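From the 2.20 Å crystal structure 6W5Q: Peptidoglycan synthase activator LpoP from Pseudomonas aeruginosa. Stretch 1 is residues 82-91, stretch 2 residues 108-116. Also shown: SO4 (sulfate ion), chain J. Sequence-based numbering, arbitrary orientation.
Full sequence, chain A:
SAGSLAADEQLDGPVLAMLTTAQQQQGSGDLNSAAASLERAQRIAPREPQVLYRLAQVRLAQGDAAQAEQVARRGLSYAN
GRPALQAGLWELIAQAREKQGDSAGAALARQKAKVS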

# COMPACT_ATOMS: atom_id res chain seq x y z
N ARG A 82 12.27 2.93 8.21
CA ARG A 82 11.75 3.85 7.19
C ARG A 82 10.50 4.50 7.76
O ARG A 82 9.37 4.18 7.36
N PRO A 83 10.66 5.44 8.70
CA PRO A 83 9.52 5.83 9.55
C PRO A 83 8.39 6.52 8.81
O PRO A 83 7.22 6.26 9.10
N ALA A 84 8.71 7.42 7.88
CA ALA A 84 7.67 8.06 7.08
C ALA A 84 6.82 7.03 6.36
O ALA A 84 5.60 7.17 6.28
N LEU A 85 7.46 5.98 5.85
CA LEU A 85 6.74 4.96 5.09
C LEU A 85 5.92 4.07 6.01
O LEU A 85 4.80 3.68 5.66
N GLN A 86 6.46 3.74 7.19
CA GLN A 86 5.70 2.95 8.15
C GLN A 86 4.47 3.70 8.62
O GLN A 86 3.40 3.11 8.76
N ALA A 87 4.63 5.00 8.90
CA ALA A 87 3.48 5.85 9.22
C ALA A 87 2.43 5.79 8.12
O ALA A 87 1.24 5.60 8.38
N GLY A 88 2.87 5.93 6.87
CA GLY A 88 1.93 5.81 5.76
C GLY A 88 1.22 4.48 5.73
O GLY A 88 -0.00 4.41 5.58
N LEU A 89 1.97 3.39 5.89
CA LEU A 89 1.37 2.05 5.84
C LEU A 89 0.37 1.85 6.99
O LEU A 89 -0.73 1.31 6.78
N TRP A 90 0.71 2.31 8.20
CA TRP A 90 -0.23 2.16 9.30
C TRP A 90 -1.53 2.93 9.03
O TRP A 90 -2.62 2.41 9.31
N GLU A 91 -1.43 4.15 8.49
CA GLU A 91 -2.64 4.89 8.13
C GLU A 91 -3.48 4.12 7.12
O GLU A 91 -4.71 4.06 7.24
N LEU A 108 -6.15 1.84 16.88
CA LEU A 108 -4.91 1.24 17.35
C LEU A 108 -3.85 1.34 16.28
O LEU A 108 -2.66 1.43 16.59
N ALA A 109 -4.26 1.31 15.01
CA ALA A 109 -3.30 1.44 13.92
C ALA A 109 -2.83 2.87 13.79
O ALA A 109 -1.63 3.12 13.62
N ARG A 110 -3.75 3.83 13.90
CA ARG A 110 -3.37 5.24 13.84
C ARG A 110 -2.50 5.62 15.02
O ARG A 110 -1.74 6.59 14.94
N GLN A 111 -2.62 4.88 16.13
CA GLN A 111 -1.73 5.08 17.27
C GLN A 111 -0.30 4.69 16.93
O GLN A 111 0.65 5.34 17.38
N LYS A 112 -0.13 3.61 16.15
CA LYS A 112 1.21 3.16 15.78
C LYS A 112 1.83 4.05 14.73
O LYS A 112 3.05 4.19 14.68
N ALA A 113 1.00 4.64 13.87
CA ALA A 113 1.51 5.60 12.90
C ALA A 113 2.08 6.83 13.59
O ALA A 113 3.06 7.41 13.11
N LYS A 114 1.51 7.22 14.73
CA LYS A 114 1.89 8.45 15.40
C LYS A 114 3.12 8.28 16.28
O LYS A 114 3.82 9.26 16.54
N VAL A 115 3.40 7.05 16.73
CA VAL A 115 4.61 6.79 17.50
C VAL A 115 5.26 5.52 16.96
O VAL A 115 4.95 4.40 17.39
N SER A 116 6.16 5.68 16.00
CA SER A 116 6.81 4.53 15.39
C SER A 116 8.30 4.53 15.73
O SER A 116 8.69 4.18 16.84

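This is a close antiparallel helix-helix contact in which small alanines lie where the helices come closest, one tryptophan has the largest covered area of any residue, and a salt bridge closes the end at Glu91. The axes approach to 8.0 Å at 169°, and the backbones come nearest where Ala87 CA lies 4.2 Å from Ala113 CA. At this close approach the side chains are methyl groups: Ala113 CB sits 3.7 Å from Ala87 O and 3.6 Å from Trp90 CB.

Trp90 points toward the other helix and, with chi1 at -83° (m) and chi2 at 121°, brings its ring against Ala109 and Lys112. Ala109 CB meets the ring obliquely, 3.9 Å from Trp90 CE3. Over one face runs the extended Lys112 chain (m, then t throughout), whose CD stands 3.6 Å from the centroid of the six-membered ring of Trp90, a CH-pi contact. The aliphatic part of the lysine thus covers the aromatic surface while its amine reaches beyond: Lys112 NZ donates a 2.9 Å hydrogen bond to O4 of a sulfate, probably from the crystallisation liquor. The same ion borders the ring edge, with its O3 3.3 Å from Trp90 CH2.

Glu91 and Arg110 (m, t, t) both leave their backbones sideways, but their ends converge. Glu91 (t, p) offers both carboxylate oxygens: Arg110 NE donates to Glu91 OE1 and Arg110 NH2 to Glu91 OE2, each at 2.9 Å, a paired salt bridge made along the guanidinium edge. Lys114 NZ adds a long salt bridge to Glu91 OE1 at 4.0 Å and a weak hydrogen bond to Arg110 O at 3.4 Å.

The other end is looser. Pro83 CB lies 4.0 Å from Ser116 OG, while Gln86 (m, t) uses OE1 to accept a 3.0 Å hydrogen bond from Arg82 N within its own stretch.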

# COMPACT_ATOMS: atom_id res chain seq x y z
CB ARG A 82 11.48 3.12 5.88
CG ARG A 82 12.70 2.34 5.36
CD ARG A 82 12.50 1.75 3.98
NE ARG A 82 12.53 2.76 2.93
CZ ARG A 82 12.55 2.49 1.63
NH1 ARG A 82 12.56 1.23 1.20
NH2 ARG A 82 12.57 3.48 0.75
CB PRO A 83 10.16 6.77 10.59
CG PRO A 83 11.65 6.53 10.49
CD PRO A 83 11.90 6.14 9.07
CB ALA A 84 8.30 9.04 6.09
CB LEU A 85 7.75 4.13 4.29
CG LEU A 85 7.20 3.06 3.35
CD1 LEU A 85 6.03 3.57 2.53
CD2 LEU A 85 8.30 2.56 2.42
CB GLN A 86 6.59 2.58 9.32
CG GLN A 86 7.89 1.94 8.92
CD GLN A 86 8.83 1.77 10.09
OE1 GLN A 86 10.03 2.00 9.98
NE2 GLN A 86 8.28 1.34 11.21
CB ALA A 87 3.94 7.30 9.45
CB LEU A 89 2.48 0.98 5.84
CG LEU A 89 3.28 0.81 4.51
CD1 LEU A 89 4.66 0.23 4.74
CD2 LEU A 89 2.53 -0.04 3.45
CB TRP A 90 0.39 2.62 10.61
CG TRP A 90 1.23 1.56 11.27
CD1 TRP A 90 2.56 1.66 11.59
CD2 TRP A 90 0.80 0.26 11.71
NE1 TRP A 90 2.98 0.49 12.20
CE2 TRP A 90 1.92 -0.38 12.29
CE3 TRP A 90 -0.42 -0.43 11.67
CZ2 TRP A 90 1.86 -1.67 12.81
CZ3 TRP A 90 -0.47 -1.72 12.19
CH2 TRP A 90 0.67 -2.33 12.75
CB GLU A 91 -2.29 6.28 7.58
CG GLU A 91 -3.50 7.02 7.03
CD GLU A 91 -4.60 7.23 8.09
OE1 GLU A 91 -4.28 7.30 9.31
OE2 GLU A 91 -5.80 7.33 7.72
CB LEU A 108 -5.16 -0.22 17.74
CG LEU A 108 -6.02 -0.41 19.00
CD1 LEU A 108 -6.26 -1.87 19.29
CD2 LEU A 108 -5.35 0.25 20.19
CB ALA A 109 -3.91 0.94 12.62
CB ARG A 110 -4.61 6.13 13.82
CG ARG A 110 -5.50 5.92 12.62
CD ARG A 110 -6.27 7.18 12.24
NE ARG A 110 -6.72 7.09 10.85
CZ ARG A 110 -7.88 6.58 10.47
NH1 ARG A 110 -8.74 6.12 11.38
NH2 ARG A 110 -8.19 6.52 9.17
CB GLN A 111 -2.22 4.25 18.46
CG GLN A 111 -2.84 5.02 19.58
CD GLN A 111 -2.89 4.19 20.85
OE1 GLN A 111 -2.33 3.10 20.92
NE2 GLN A 111 -3.57 4.71 21.86
CB LYS A 112 1.17 1.71 15.28
CG LYS A 112 0.32 0.82 16.13
CD LYS A 112 0.45 -0.64 15.81
CE LYS A 112 -0.46 -1.44 16.76
NZ LYS A 112 -0.75 -2.81 16.28
CB ALA A 113 0.39 5.98 11.92
CB LYS A 114 0.72 9.01 16.23
CG LYS A 114 -0.27 9.91 15.45
CD LYS A 114 -0.59 9.38 14.05
CE LYS A 114 -1.94 9.84 13.51
NZ LYS A 114 -2.48 8.86 12.50
CB VAL A 115 4.30 6.70 19.02
CG1 VAL A 115 3.11 5.78 19.31
CG2 VAL A 115 5.53 6.27 19.80
CB SER A 116 6.60 4.51 13.87
OG SER A 116 7.57 5.30 13.19
S SO4 J . 1.26 -5.48 15.11
O1 SO4 J . -0.18 -5.52 14.87
O2 SO4 J . 1.71 -6.77 15.62
O3 SO4 J . 1.97 -5.19 13.86
O4 SO4 J . 1.60 -4.43 16.08